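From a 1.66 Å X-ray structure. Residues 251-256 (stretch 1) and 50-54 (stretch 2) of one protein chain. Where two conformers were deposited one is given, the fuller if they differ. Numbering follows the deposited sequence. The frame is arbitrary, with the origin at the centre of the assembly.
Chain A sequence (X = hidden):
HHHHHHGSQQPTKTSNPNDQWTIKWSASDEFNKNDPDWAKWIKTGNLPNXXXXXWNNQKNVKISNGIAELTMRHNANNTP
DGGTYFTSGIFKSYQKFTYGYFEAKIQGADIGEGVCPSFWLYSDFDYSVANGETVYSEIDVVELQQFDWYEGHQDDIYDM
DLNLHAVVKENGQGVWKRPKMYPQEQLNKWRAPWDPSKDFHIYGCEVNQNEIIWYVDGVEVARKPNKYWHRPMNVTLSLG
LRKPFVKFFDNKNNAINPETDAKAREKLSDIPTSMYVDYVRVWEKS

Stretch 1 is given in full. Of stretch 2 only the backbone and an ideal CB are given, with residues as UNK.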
# COMPACT_ATOMS: atom_id res chain seq x y z
N ASN A 251 -0.53 -5.65 17.68
CA ASN A 251 -0.55 -4.66 16.59
C ASN A 251 0.41 -4.91 15.41
O ASN A 251 0.97 -3.96 14.83
CB ASN A 251 -0.45 -3.22 17.15
CG ASN A 251 -1.64 -2.87 18.04
OD1 ASN A 251 -2.60 -2.21 17.60
ND2 ASN A 251 -1.59 -3.32 19.29
N LYS A 252 0.55 -6.21 15.07
CA LYS A 252 1.38 -6.66 13.94
C LYS A 252 1.00 -8.04 13.41
O LYS A 252 0.55 -8.94 14.15
CB LYS A 252 2.90 -6.59 14.27
CG LYS A 252 3.35 -7.47 15.42
CD LYS A 252 4.78 -7.93 15.23
CE LYS A 252 5.19 -8.82 16.38
NZ LYS A 252 4.02 -9.59 16.87
N ASN A 253 1.12 -8.17 12.09
CA ASN A 253 1.05 -9.43 11.40
C ASN A 253 2.14 -10.40 11.98
O ASN A 253 3.32 -10.05 12.03
CB ASN A 253 1.27 -9.21 9.88
CG ASN A 253 0.13 -8.45 9.22
OD1 ASN A 253 -0.69 -7.86 9.89
ND2 ASN A 253 0.07 -8.49 7.87
N ASN A 254 1.74 -11.58 12.44
CA ASN A 254 2.72 -12.63 12.79
C ASN A 254 2.67 -13.70 11.71
O ASN A 254 1.59 -14.19 11.38
CB ASN A 254 2.40 -13.28 14.11
CG ASN A 254 2.56 -12.30 15.27
OD1 ASN A 254 3.33 -12.56 16.19
ND2 ASN A 254 1.86 -11.16 15.19
N ALA A 255 3.82 -14.07 11.17
CA ALA A 255 3.81 -15.19 10.20
C ALA A 255 3.19 -16.51 10.71
O ALA A 255 3.39 -16.87 11.86
CB ALA A 255 5.19 -15.43 9.64
N ILE A 256 2.42 -17.21 9.87
CA ILE A 256 1.91 -18.61 10.16
C ILE A 256 2.70 -19.55 9.27
O ILE A 256 2.89 -19.29 8.09
CB ILE A 256 0.38 -18.68 9.87
CG1 ILE A 256 -0.34 -17.59 10.71
CG2 ILE A 256 -0.18 -20.10 9.98
CD1 ILE A 256 -1.83 -17.77 10.83
N UNK A 50 8.73 -5.53 7.79
CA UNK A 50 7.59 -6.40 7.68
C UNK A 50 7.97 -7.51 8.60
O UNK A 50 9.12 -8.00 8.56
CB UNK A 50 7.29 -6.86 6.25
N UNK A 51 7.05 -7.87 9.47
CA UNK A 51 7.40 -8.90 10.46
C UNK A 51 6.99 -10.25 9.90
O UNK A 51 7.46 -11.30 10.39
CB UNK A 51 6.72 -8.64 11.81
N UNK A 52 6.14 -10.23 8.87
CA UNK A 52 5.56 -11.42 8.34
C UNK A 52 6.07 -11.94 7.03
O UNK A 52 5.65 -13.00 6.64
CB UNK A 52 4.05 -11.19 8.20
N UNK A 53 6.93 -11.19 6.29
CA UNK A 53 7.51 -11.70 5.06
C UNK A 53 8.69 -10.86 4.73
O UNK A 53 8.88 -9.90 5.44
CB UNK A 53 6.50 -11.71 3.91
N UNK A 54 9.47 -11.19 3.72
CA UNK A 54 10.59 -10.37 3.28
C UNK A 54 10.46 -9.93 1.81
O UNK A 54 9.66 -10.49 1.05
CB UNK A 54 11.90 -11.14 3.48

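Stretch 1 presents an extended segment to residues 50-54, and the backbones are nearest, CA to CA, at Ala255 and position 52, 4.6 Å apart. Lys252, Asn253 and Ala255 point their CA-to-CB bonds toward the partner segment, whereas Asn254 points away, so what faces positions 50-54 is a mixture of aliphatic carbon, amide and backbone carbonyl.

At position 50 the CA-to-CB bond runs sideways, and no atom of stretch 1 comes within 5.5 Å of the ideal CB. The extended backbone (phi/psi -131/131) tolerates most residues, including beta-branched ones, and stretch 1 makes little demand. The deposited residue is Thr50, which serves its own segment: its OG1 donates a hydrogen bond to the backbone O of residue 53 (2.7 Å), bridging the intervening turn.

Position 51 is far more constrained. Its CB points toward stretch 1, with the ideal CB 3.7 Å from Asn253 O and 4.0 Å from Lys252 CD. A carbonyl oxygen so near invites a donor, and at this range a short one is best placed to reach it; serine or threonine would suit, while alanine would fit but leave the acceptor unused by this side chain. The residue is Ser51, with chi1 at 46° (p). This rotamer brings OG to 2.8 Å from Asn253 O, to which it donates the one direct hydrogen bond between the stretches. The same OG lies 3.7 Å from Lys252 CD, packing against the aliphatic part of the lysine. The backbone contributes as well: a water donates to Ser51 O and accepts from Ala255 N, both at 2.8 Å, linking the two stretches through their backbones.

Position 52 also faces stretch 1 directly. Its ideal CB is 3.8 Å from Asn253 CB, 4.1 Å from Ala255 N and 4.5 Å from Asn254 C, so it sits close against the backbone between two side chains that point toward it. Such close surroundings favour a small side chain, such as alanine or serine; glycine would fit but would leave the contact with Asn253 CB unmade. Ala52 occupies the site. Its methyl group lies 3.8 Å from Asn253 CB and makes an apolar contact with the methyl of Ala255 (CB to CB, 4.4 Å), while Ala255 CB also approaches Ala52 O at 3.9 Å.

At position 53 the CB points sideways, and nothing of stretch 1 lies within 5.5 Å of it. Many residues could be accommodated, but only a long or broad side chain could turn back to the Asn253 amide. Trp53 does so: with chi1 at 66° (p) and chi2 at 93°, the far end of its indole comes nearer, and Asn253 ND2 lies 4.0 Å from CZ3, at the ring edge and near its plane. This is packing without a hydrogen bond.

Position 54 is extended and out of reach of stretch 1, so many side chains would be acceptable. Lys54 is found there, its NZ hydrogen-bonded elsewhere in the structure.

Stretch 2 (50-54) TSAWK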
# COMPACT_ATOMS: atom_id res chain seq x y z
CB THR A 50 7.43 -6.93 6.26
OG1 THR A 50 8.74 -7.22 5.75
CG2 THR A 50 6.85 -5.84 5.35
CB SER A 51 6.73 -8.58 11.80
OG SER A 51 5.37 -8.22 11.61
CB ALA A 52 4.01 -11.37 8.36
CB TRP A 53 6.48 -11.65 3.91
CG TRP A 53 6.09 -10.25 3.49
CD1 TRP A 53 6.69 -9.50 2.47
CD2 TRP A 53 5.00 -9.42 4.01
NE1 TRP A 53 6.07 -8.28 2.35
CE2 TRP A 53 5.03 -8.16 3.21
CE3 TRP A 53 4.07 -9.53 5.07
CZ2 TRP A 53 4.16 -7.06 3.50
CZ3 TRP A 53 3.20 -8.46 5.33
CH2 TRP A 53 3.23 -7.27 4.56
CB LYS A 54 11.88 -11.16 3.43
CG LYS A 54 12.24 -11.12 4.93
CD LYS A 54 13.31 -12.07 5.35
CE LYS A 54 13.66 -11.75 6.81
NZ LYS A 54 12.51 -12.04 7.70
O HOH W 1 6.18 -13.03 12.22
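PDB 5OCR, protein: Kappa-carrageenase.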